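Local structure of protein Niban 2 (7CTP) at residues 12-15 and 16-20; 249-252 and 253-257; 347-350 and 351-355; 479-482 and 483-487. The protein may suppress apoptosis and promote melanoma cell invasion in vitro, as a PH-domain protein of the Niban family found in the cytosol and at the plasma membrane. One frame throughout, in Å; residues are numbered along the deposited sequence.

Interaction 1 of 4, residues 12-15 and 16-20; sequences RRQH and IAEKT
Arg12 and Ile16 meet one turn apart on helix 10-48, a long alpha-helix near the N-terminus, in the regular i to i+4 pattern. Backbone bonds come first: the N-H groups of Ile16, Ala17, Glu18 and Lys19 reach back to the carbonyls of Arg12, Arg13, Gln14 and His15, the Ile16 N to Arg12 O bond measuring 2.9 Å.

Apolar contact follows on the buried side. CD1 of Ile16 lies 3.8 Å from CG of Arg12, while Ile16 also packs on Met277 of helix 260-337. The Arg12 chain is bent at chi2 (84°) and again at chi3, and its guanidinium forms a salt bridge with Glu251 of helix 232-252.

On the exposed side the polar groups are more loosely matched. Glu18 and His15 run side by side in the same direction, with carboxylate and imidazole planes nearly perpendicular at 87°, yet OE2 of Glu18 stays 3.9 Å from ND1 of His15. The Lys19 ammonium forms a salt bridge with Glu247, tying this turn to helix 232-252. Back on the buried side, the carbonyl of Ile16 takes two donors from one residue: Thr20 N, and Thr20 OG1 at 2.8 Å from Ile16 O, the hydroxyl standing above the carbonyl plane.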
loop_
_atom_site.group_PDB
_atom_site.type_symbol
_atom_site.label_atom_id
_atom_site.label_comp_id
_atom_site.label_asym_id
_atom_site.label_seq_id
_atom_site.Cartn_x
_atom_site.Cartn_y
_atom_site.Cartn_z
ATOM N N ARG A 12 14.014 -30.817 2.354
ATOM C CA ARG A 12 13.536 -29.646 3.072
ATOM C C ARG A 12 12.678 -28.770 2.175
ATOM O O ARG A 12 11.637 -28.267 2.607
ATOM C CB ARG A 12 14.712 -28.858 3.640
ATOM C CG ARG A 12 14.309 -27.517 4.232
ATOM C CD ARG A 12 13.836 -27.689 5.651
ATOM N NE ARG A 12 14.932 -28.053 6.552
ATOM C CZ ARG A 12 14.790 -28.813 7.634
ATOM N NH1 ARG A 12 13.598 -29.297 7.954
ATOM N NH2 ARG A 12 15.841 -29.097 8.393
ATOM N N ARG A 13 13.084 -28.594 0.915
ATOM C CA ARG A 13 12.255 -27.824 -0.003
ATOM C C ARG A 13 10.895 -28.482 -0.195
ATOM O O ARG A 13 9.876 -27.791 -0.281
ATOM C CB ARG A 13 12.974 -27.631 -1.336
ATOM C CG ARG A 13 14.172 -26.689 -1.211
ATOM C CD ARG A 13 14.807 -26.422 -2.571
ATOM N NE ARG A 13 15.905 -25.461 -2.476
ATOM C CZ ARG A 13 15.816 -24.176 -2.817
ATOM N NH1 ARG A 13 14.671 -23.694 -3.288
ATOM N NH2 ARG A 13 16.873 -23.375 -2.694
ATOM N N GLN A 14 10.841 -29.818 -0.214
ATOM C CA GLN A 14 9.541 -30.467 -0.382
ATOM C C GLN A 14 8.656 -30.243 0.841
ATOM O O GLN A 14 7.447 -30.006 0.711
ATOM C CB GLN A 14 9.721 -31.957 -0.660
ATOM C CG GLN A 14 8.397 -32.709 -0.861
ATOM C CD GLN A 14 7.566 -32.141 -2.000
ATOM O OE1 GLN A 14 6.361 -31.913 -1.854
ATOM N NE2 GLN A 14 8.204 -31.911 -3.143
ATOM N N HIS A 15 9.246 -30.286 2.034
ATOM C CA HIS A 15 8.465 -30.024 3.238
ATOM C C HIS A 15 7.926 -28.598 3.226
ATOM O O HIS A 15 6.751 -28.361 3.543
ATOM C CB HIS A 15 9.322 -30.265 4.481
ATOM C CG HIS A 15 9.580 -31.714 4.768
ATOM N ND1 HIS A 15 8.574 -32.658 4.814
ATOM C CD2 HIS A 15 10.730 -32.376 5.044
ATOM C CE1 HIS A 15 9.096 -33.841 5.096
ATOM N NE2 HIS A 15 10.403 -33.697 5.241
ATOM N N ILE A 16 8.767 -27.636 2.836
ATOM C CA ILE A 16 8.320 -26.244 2.789
ATOM C C ILE A 16 7.198 -26.081 1.773
ATOM O O ILE A 16 6.196 -25.408 2.040
ATOM C CB ILE A 16 9.495 -25.300 2.483
ATOM C CG1 ILE A 16 10.464 -25.236 3.665
ATOM C CG2 ILE A 16 8.960 -23.903 2.153
ATOM C CD1 ILE A 16 11.850 -24.764 3.290
ATOM N N ALA A 17 7.332 -26.713 0.600
ATOM C CA ALA A 17 6.286 -26.602 -0.414
ATOM C C ALA A 17 4.978 -27.203 0.078
ATOM O O ALA A 17 3.893 -26.693 -0.238
ATOM C CB ALA A 17 6.717 -27.278 -1.715
ATOM N N GLU A 18 5.058 -28.302 0.832
ATOM C CA GLU A 18 3.847 -28.913 1.370
ATOM C C GLU A 18 3.150 -27.971 2.344
ATOM O O GLU A 18 1.929 -27.775 2.273
ATOM C CB GLU A 18 4.189 -30.246 2.044
ATOM C CG GLU A 18 4.472 -31.363 1.037
ATOM C CD GLU A 18 5.084 -32.608 1.668
ATOM O OE1 GLU A 18 5.503 -33.510 0.907
ATOM O OE2 GLU A 18 5.145 -32.680 2.914
ATOM N N LYS A 19 3.915 -27.381 3.263
ATOM C CA LYS A 19 3.339 -26.435 4.218
ATOM C C LYS A 19 2.790 -25.205 3.506
ATOM O O LYS A 19 1.724 -24.696 3.868
ATOM C CB LYS A 19 4.382 -26.027 5.256
ATOM C CG LYS A 19 4.876 -27.188 6.124
ATOM C CD LYS A 19 6.024 -26.747 7.033
ATOM C CE LYS A 19 6.569 -27.908 7.856
ATOM N NZ LYS A 19 6.073 -27.873 9.262
ATOM N N THR A 20 3.520 -24.706 2.502
ATOM C CA THR A 20 3.043 -23.575 1.704
ATOM C C THR A 20 1.731 -23.909 1.012
ATOM O O THR A 20 0.797 -23.092 0.983
ATOM C CB THR A 20 4.113 -23.181 0.681
ATOM O OG1 THR A 20 5.311 -22.806 1.388
ATOM C CG2 THR A 20 3.641 -22.026 -0.213
#

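Interaction 2 of 4, residues 249-252 and 253-257; sequences KAEL and GPRLK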
loop_
_atom_site.group_PDB
_atom_site.type_symbol
_atom_site.label_atom_id
_atom_site.label_comp_id
_atom_site.label_asym_id
_atom_site.label_seq_id
_atom_site.Cartn_x
_atom_site.Cartn_y
_atom_site.Cartn_z
ATOM N N LYS A 249 13.014 -21.021 11.236
ATOM C CA LYS A 249 14.123 -20.440 11.984
ATOM C C LYS A 249 14.475 -21.290 13.200
ATOM O O LYS A 249 15.657 -21.496 13.502
ATOM C CB LYS A 249 13.752 -19.017 12.403
ATOM C CG LYS A 249 14.909 -18.156 12.873
ATOM C CD LYS A 249 14.415 -16.744 13.174
ATOM C CE LYS A 249 14.269 -15.900 11.914
ATOM N NZ LYS A 249 13.931 -14.472 12.232
ATOM N N ALA A 250 13.457 -21.791 13.908
ATOM C CA ALA A 250 13.702 -22.638 15.073
ATOM C C ALA A 250 14.440 -23.912 14.685
ATOM O O ALA A 250 15.251 -24.432 15.464
ATOM C CB ALA A 250 12.384 -22.968 15.776
ATOM N N GLU A 251 14.182 -24.427 13.484
ATOM C CA GLU A 251 14.793 -25.683 13.064
ATOM C C GLU A 251 16.194 -25.467 12.499
ATOM O O GLU A 251 17.131 -26.200 12.839
ATOM C CB GLU A 251 13.902 -26.371 12.031
ATOM C CG GLU A 251 14.441 -27.707 11.537
ATOM C CD GLU A 251 13.354 -28.582 10.957
ATOM O OE1 GLU A 251 12.483 -28.042 10.242
ATOM O OE2 GLU A 251 13.368 -29.806 11.213
ATOM N N LEU A 252 16.357 -24.464 11.638
ATOM C CA LEU A 252 17.625 -24.264 10.946
ATOM C C LEU A 252 18.616 -23.419 11.732
ATOM O O LEU A 252 19.832 -23.587 11.559
ATOM C CB LEU A 252 17.376 -23.605 9.589
ATOM C CG LEU A 252 16.664 -24.495 8.572
ATOM C CD1 LEU A 252 16.602 -23.796 7.227
ATOM C CD2 LEU A 252 17.369 -25.838 8.432
ATOM N N GLY A 253 18.127 -22.503 12.565
ATOM C CA GLY A 253 18.977 -21.611 13.328
ATOM C C GLY A 253 20.101 -22.326 14.056
ATOM O O GLY A 253 21.277 -21.978 13.905
ATOM N N PRO A 254 19.769 -23.357 14.846
ATOM C CA PRO A 254 20.823 -24.086 15.577
ATOM C C PRO A 254 21.799 -24.824 14.682
ATOM O O PRO A 254 22.843 -25.277 15.172
ATOM C CB PRO A 254 20.033 -25.066 16.451
ATOM C CG PRO A 254 18.677 -24.441 16.590
ATOM C CD PRO A 254 18.428 -23.813 15.253
ATOM N N ARG A 255 21.502 -24.967 13.397
ATOM C CA ARG A 255 22.410 -25.616 12.462
ATOM C C ARG A 255 23.377 -24.643 11.803
ATOM O O ARG A 255 24.336 -25.084 11.165
ATOM C CB ARG A 255 21.600 -26.366 11.397
ATOM C CG ARG A 255 20.633 -27.396 11.987
ATOM C CD ARG A 255 19.621 -27.865 10.959
ATOM N NE ARG A 255 18.535 -28.627 11.570
ATOM C CZ ARG A 255 18.257 -29.888 11.263
ATOM N NH1 ARG A 255 18.990 -30.510 10.350
ATOM N NH2 ARG A 255 17.248 -30.522 11.851
ATOM N N LEU A 256 23.172 -23.339 11.966
ATOM C CA LEU A 256 24.060 -22.356 11.365
ATOM C C LEU A 256 25.315 -22.189 12.212
ATOM O O LEU A 256 25.246 -22.133 13.444
ATOM C CB LEU A 256 23.344 -21.011 11.213
ATOM C CG LEU A 256 21.997 -21.120 10.499
ATOM C CD1 LEU A 256 21.328 -19.748 10.388
ATOM C CD2 LEU A 256 22.197 -21.741 9.127
ATOM N N LYS A 257 26.460 -22.095 11.541
ATOM C CA LYS A 257 27.767 -22.017 12.184
ATOM C C LYS A 257 28.388 -20.642 11.969
ATOM O O LYS A 257 28.324 -20.090 10.867
ATOM C CB LYS A 257 28.709 -23.090 11.625
ATOM C CG LYS A 257 28.300 -24.529 11.916
ATOM C CD LYS A 257 29.532 -25.426 12.015
ATOM C CE LYS A 257 29.160 -26.886 12.260
ATOM N NZ LYS A 257 28.822 -27.616 11.005
#
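With chi1 at -57°, Arg255 sets CG beside its own backbone N, and the chain then runs extended to NE, back alongside the last helical turn to Glu251. Glu251 takes the other course: its CG points directly away from the backbone N (chi1 -179°), and the two side chains lie next to each other, pointing the same way. The guanidinium meets the backbone before the carboxylate. NE of Arg255 donates to the carbonyl O of Glu251 at 3.1 Å; the oxygen lies close to the guanidinium plane, whereas NE stands above the plane of the carbonyl. The charged ends are only loosely paired, OE2 of Glu251 being 4.0 Å from NH2 of Arg255. Their planes are 80° apart and no N-H points at the oxygen, which leaves a long, purely electrostatic salt bridge. The other carboxylate oxygen, OE1, goes to Arg12.

All this happens at the C-terminal end of helix 232-252, where the chain tightens into a 3-10 turn over 253-255. Gly253 N still makes an alpha-type bond of 2.8 Å to Lys249 O, but Arg255 N turns to Leu252 O, also at 2.8 Å, three residues back. Pro254 has no N-H to give, and its CD sits 3.2 Å from Ala250 O. On the apolar side CD2 of Leu252 touches CD of Arg255 at 3.9 Å. Leu252 and Leu256 both pack on Ile270 of helix 260-337, and CG of Leu256 approaches Leu252 O to 3.4 Å.

Interaction 3 of 4, residues 347-350 and 351-355; sequences EALM and VPTSQ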
loop_
_atom_site.group_PDB
_atom_site.type_symbol
_atom_site.label_atom_id
_atom_site.label_comp_id
_atom_site.label_asym_id
_atom_site.label_seq_id
_atom_site.Cartn_x
_atom_site.Cartn_y
_atom_site.Cartn_z
ATOM N N GLU A 347 -7.101 13.291 15.707
ATOM C CA GLU A 347 -6.211 14.448 15.754
ATOM C C GLU A 347 -4.806 14.075 15.299
ATOM O O GLU A 347 -4.173 14.813 14.537
ATOM C CB GLU A 347 -6.170 15.063 17.157
ATOM C CG GLU A 347 -5.430 16.418 17.186
ATOM C CD GLU A 347 -4.792 16.746 18.533
ATOM O OE1 GLU A 347 -5.314 16.311 19.584
ATOM O OE2 GLU A 347 -3.756 17.450 18.531
ATOM N N ALA A 348 -4.308 12.920 15.745
ATOM C CA ALA A 348 -2.964 12.491 15.369
ATOM C C ALA A 348 -2.848 12.297 13.865
ATOM O O ALA A 348 -1.797 12.570 13.272
ATOM C CB ALA A 348 -2.598 11.200 16.097
ATOM N N LEU A 349 -3.917 11.821 13.229
ATOM C CA LEU A 349 -3.875 11.572 11.792
ATOM C C LEU A 349 -4.109 12.843 10.989
ATOM O O LEU A 349 -3.541 13.018 9.904
ATOM C CB LEU A 349 -4.933 10.542 11.422
ATOM C CG LEU A 349 -4.832 9.921 10.037
ATOM C CD1 LEU A 349 -3.586 9.051 9.931
ATOM C CD2 LEU A 349 -6.086 9.118 9.773
ATOM N N MET A 350 -4.951 13.730 11.509
ATOM C CA MET A 350 -5.419 14.867 10.732
ATOM C C MET A 350 -4.313 15.877 10.480
ATOM O O MET A 350 -4.192 16.422 9.376
ATOM C CB MET A 350 -6.570 15.531 11.462
ATOM C CG MET A 350 -6.288 16.146 12.795
ATOM S SD MET A 350 -7.259 17.624 13.173
ATOM C CE MET A 350 -6.383 18.858 12.213
ATOM N N VAL A 351 -3.510 16.148 11.498
ATOM C CA VAL A 351 -2.567 17.258 11.467
ATOM C C VAL A 351 -1.530 17.031 10.369
ATOM O O VAL A 351 -1.433 17.869 9.459
ATOM C CB VAL A 351 -1.933 17.476 12.851
ATOM C CG1 VAL A 351 -0.845 18.546 12.772
ATOM C CG2 VAL A 351 -3.005 17.883 13.845
ATOM N N PRO A 352 -0.759 15.933 10.375
ATOM C CA PRO A 352 0.229 15.776 9.297
ATOM C C PRO A 352 -0.411 15.596 7.931
ATOM O O PRO A 352 0.104 16.127 6.941
ATOM C CB PRO A 352 1.022 14.534 9.725
ATOM C CG PRO A 352 0.074 13.771 10.580
ATOM C CD PRO A 352 -0.698 14.802 11.321
ATOM N N THR A 353 -1.527 14.863 7.858
ATOM C CA THR A 353 -2.195 14.641 6.578
ATOM C C THR A 353 -2.619 15.957 5.946
ATOM O O THR A 353 -2.431 16.172 4.743
ATOM C CB THR A 353 -3.419 13.740 6.758
ATOM O OG1 THR A 353 -3.030 12.494 7.351
ATOM C CG2 THR A 353 -4.075 13.473 5.400
ATOM N N SER A 354 -3.229 16.835 6.741
ATOM C CA SER A 354 -3.707 18.109 6.216
ATOM C C SER A 354 -2.546 19.023 5.848
ATOM O O SER A 354 -2.618 19.751 4.851
ATOM C CB SER A 354 -4.635 18.773 7.227
ATOM O OG SER A 354 -5.790 17.964 7.419
ATOM N N GLN A 355 -1.465 18.998 6.636
ATOM C CA GLN A 355 -0.260 19.721 6.241
ATOM C C GLN A 355 0.250 19.229 4.895
ATOM O O GLN A 355 0.676 20.029 4.053
ATOM C CB GLN A 355 0.820 19.574 7.311
ATOM C CG GLN A 355 0.526 20.344 8.581
ATOM C CD GLN A 355 1.545 20.085 9.665
ATOM O OE1 GLN A 355 2.357 19.171 9.562
ATOM N NE2 GLN A 355 1.503 20.891 10.717
#
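Met350 O is gripped twice by Ser354, whose backbone N donates at 2.8 Å and whose OG donates at 3.0 Å to the same Met350 O. The two donors arrive from opposite faces of the carbonyl plane. With chi1 at -64° the Ser354 hydroxyl sits beside its own backbone N, from where it can fold back onto the preceding turn. Thr353 does the same one residue earlier: OG1 donates to Leu349 O at 2.7 Å, while the Thr353 N bond to that oxygen is weak at 3.4 Å, leaving the hydroxyl as the closer donor.

The long bond is consistent with the kink in helix 342-378 at Pro352. Pro352 has no N-H for the turn before it, and its ring carbon CD, in place of the amide hydrogen, lies 3.2 Å from Ala348 O. The Val351 N bond to Glu347 O is weak as well; just past the kink, the hydroxyls of Thr353 and Ser354 add bonds to the carbonyls of Leu349 and Met350.

Met350 CG occupies the cramped place between backbone N and carbonyl carbon (chi1 64°) and meets CG2 of Val351 at 3.9 Å. Around this bend, Leu349 and Thr353 both lie against Phe491 of helix 464-511, Pro352 touches Ser410 in a loop, and Met350 reaches Val557 near the C-terminus of the chain.

Interaction 4 of 4, residues 479-482 and 483-487; sequences YDYD and SSSVR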
loop_
_atom_site.group_PDB
_atom_site.type_symbol
_atom_site.label_atom_id
_atom_site.label_comp_id
_atom_site.label_asym_id
_atom_site.label_seq_id
_atom_site.Cartn_x
_atom_site.Cartn_y
_atom_site.Cartn_z
ATOM N N TYR A 479 -9.396 21.711 -6.453
ATOM C CA TYR A 479 -8.469 21.009 -5.569
ATOM C C TYR A 479 -8.947 21.046 -4.122
ATOM O O TYR A 479 -8.921 20.026 -3.419
ATOM C CB TYR A 479 -7.066 21.609 -5.675
ATOM C CG TYR A 479 -6.085 20.921 -4.751
ATOM C CD1 TYR A 479 -5.922 21.334 -3.429
ATOM C CD2 TYR A 479 -5.350 19.826 -5.192
ATOM C CE1 TYR A 479 -5.034 20.677 -2.581
ATOM C CE2 TYR A 479 -4.465 19.170 -4.355
ATOM C CZ TYR A 479 -4.316 19.600 -3.055
ATOM O OH TYR A 479 -3.434 18.932 -2.237
ATOM N N ASP A 480 -9.357 22.225 -3.645
ATOM C CA ASP A 480 -9.742 22.364 -2.245
ATOM C C ASP A 480 -10.961 21.512 -1.921
ATOM O O ASP A 480 -11.057 20.935 -0.829
ATOM C CB ASP A 480 -10.011 23.832 -1.913
ATOM C CG ASP A 480 -8.757 24.668 -1.927
ATOM O OD1 ASP A 480 -7.656 24.089 -1.787
ATOM O OD2 ASP A 480 -8.873 25.906 -2.087
ATOM N N TYR A 481 -11.903 21.417 -2.863
ATOM C CA TYR A 481 -13.060 20.553 -2.667
ATOM C C TYR A 481 -12.644 19.088 -2.602
ATOM O O TYR A 481 -13.033 18.361 -1.680
ATOM C CB TYR A 481 -14.074 20.779 -3.789
ATOM C CG TYR A 481 -15.404 20.069 -3.593
ATOM C CD1 TYR A 481 -15.558 18.724 -3.914
ATOM C CD2 TYR A 481 -16.510 20.752 -3.101
ATOM C CE1 TYR A 481 -16.770 18.083 -3.755
ATOM C CE2 TYR A 481 -17.727 20.115 -2.933
ATOM C CZ TYR A 481 -17.850 18.781 -3.263
ATOM O OH TYR A 481 -19.062 18.136 -3.101
ATOM N N ASP A 482 -11.844 18.642 -3.572
ATOM C CA ASP A 482 -11.461 17.233 -3.632
ATOM C C ASP A 482 -10.576 16.848 -2.455
ATOM O O ASP A 482 -10.676 15.732 -1.936
ATOM C CB ASP A 482 -10.737 16.938 -4.937
ATOM C CG ASP A 482 -11.683 16.742 -6.093
ATOM O OD1 ASP A 482 -12.913 16.833 -5.889
ATOM O OD2 ASP A 482 -11.179 16.497 -7.202
ATOM N N SER A 483 -9.699 17.760 -2.030
ATOM C CA SER A 483 -8.826 17.487 -0.891
ATOM C C SER A 483 -9.642 17.177 0.359
ATOM O O SER A 483 -9.321 16.253 1.117
ATOM C CB SER A 483 -7.891 18.675 -0.654
ATOM O OG SER A 483 -7.343 18.651 0.655
ATOM N N SER A 484 -10.706 17.948 0.590
ATOM C CA SER A 484 -11.556 17.707 1.751
ATOM C C SER A 484 -12.322 16.395 1.611
ATOM O O SER A 484 -12.473 15.652 2.589
ATOM C CB SER A 484 -12.516 18.880 1.948
ATOM O OG SER A 484 -13.582 18.506 2.802
ATOM N N SER A 485 -12.812 16.097 0.404
ATOM C CA SER A 485 -13.474 14.818 0.158
ATOM C C SER A 485 -12.526 13.658 0.425
ATOM O O SER A 485 -12.869 12.709 1.142
ATOM C CB SER A 485 -13.990 14.754 -1.279
ATOM O OG SER A 485 -15.026 15.699 -1.479
ATOM N N VAL A 486 -11.319 13.736 -0.136
ATOM C CA VAL A 486 -10.359 12.644 -0.021
ATOM C C VAL A 486 -9.919 12.476 1.423
ATOM O O VAL A 486 -9.836 11.351 1.932
ATOM C CB VAL A 486 -9.166 12.885 -0.964
ATOM C CG1 VAL A 486 -8.018 11.910 -0.644
ATOM C CG2 VAL A 486 -9.604 12.735 -2.417
ATOM N N ARG A 487 -9.660 13.586 2.120
ATOM C CA ARG A 487 -9.202 13.481 3.501
ATOM C C ARG A 487 -10.294 12.939 4.419
ATOM O O ARG A 487 -10.011 12.114 5.295
ATOM C CB ARG A 487 -8.679 14.833 3.990
ATOM C CG ARG A 487 -7.248 15.081 3.529
ATOM C CD ARG A 487 -6.705 16.400 4.047
ATOM N NE ARG A 487 -7.365 17.532 3.405
ATOM C CZ ARG A 487 -7.948 18.521 4.073
ATOM N NH1 ARG A 487 -7.945 18.500 5.398
ATOM N NH2 ARG A 487 -8.531 19.523 3.423
HETATM O O HOH W 1 -14.665 15.423 -4.504
#
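Ser485 can be traced outward from CB, which lies 3.5 Å from the carbonyl O of Asp482, to OG, which looks back at Tyr481. Its chi1 of -66° puts the hydroxyl beside the backbone N, on the side of the previous turn. OG is 3.7 Å from CE1 of the Tyr481 ring and 3.3 Å from Tyr481 O, a weak contact whose proton is not settled. OG also hydrogen-bonds a water at 3.1 Å, and that water donates to OD1 of Asp482 at 2.6 Å, bridging the two side chains. The carboxylate of Asp482 has outside partners too: OD1 and OD2 accept from the backbone N-H groups of Gln56 and Leu57, fastening the loop there to this turn.

The segment is one regular stretch of the long alpha-helix 464-511. Ser483 N bonds Tyr479 O, and Val486 N bonds Asp482 O, both at 2.8 Å; the Ser484 N bond to Asp480 O is weak.

Across the helix from Ser485, Ser483 CB lies 4.0 Å from CE1 of Tyr479, whose hydroxyl bonds Phe357 O in helix 342-378. Ser483 OG, turned away from its own backbone N (chi1 161°), accepts from Arg487 side-on: NE at 3.0 Å and NH2 both point to that single oxygen, which lies in the guanidinium plane.

Along the chain the four interactions come in series, each a local contact within one run of residues, and in space they form two pairs. Interactions 1 and 2 have centres about 17 Å apart and touch where the Arg12 guanidinium of helix 10-48 reaches the end of helix 232-252. Interactions 3 and 4, centres about 14 Å apart, lie on helices 342-378 and 464-511, with Ser354 and Arg487 in contact. Between the pairs the centres are 45 to 52 Å apart, and none touch. Residues near the start of the chain thus pack against a much later helix, and the two pairs mark separate helix-helix junctions in a largely helical chain, all four on helices or the turn that ends one.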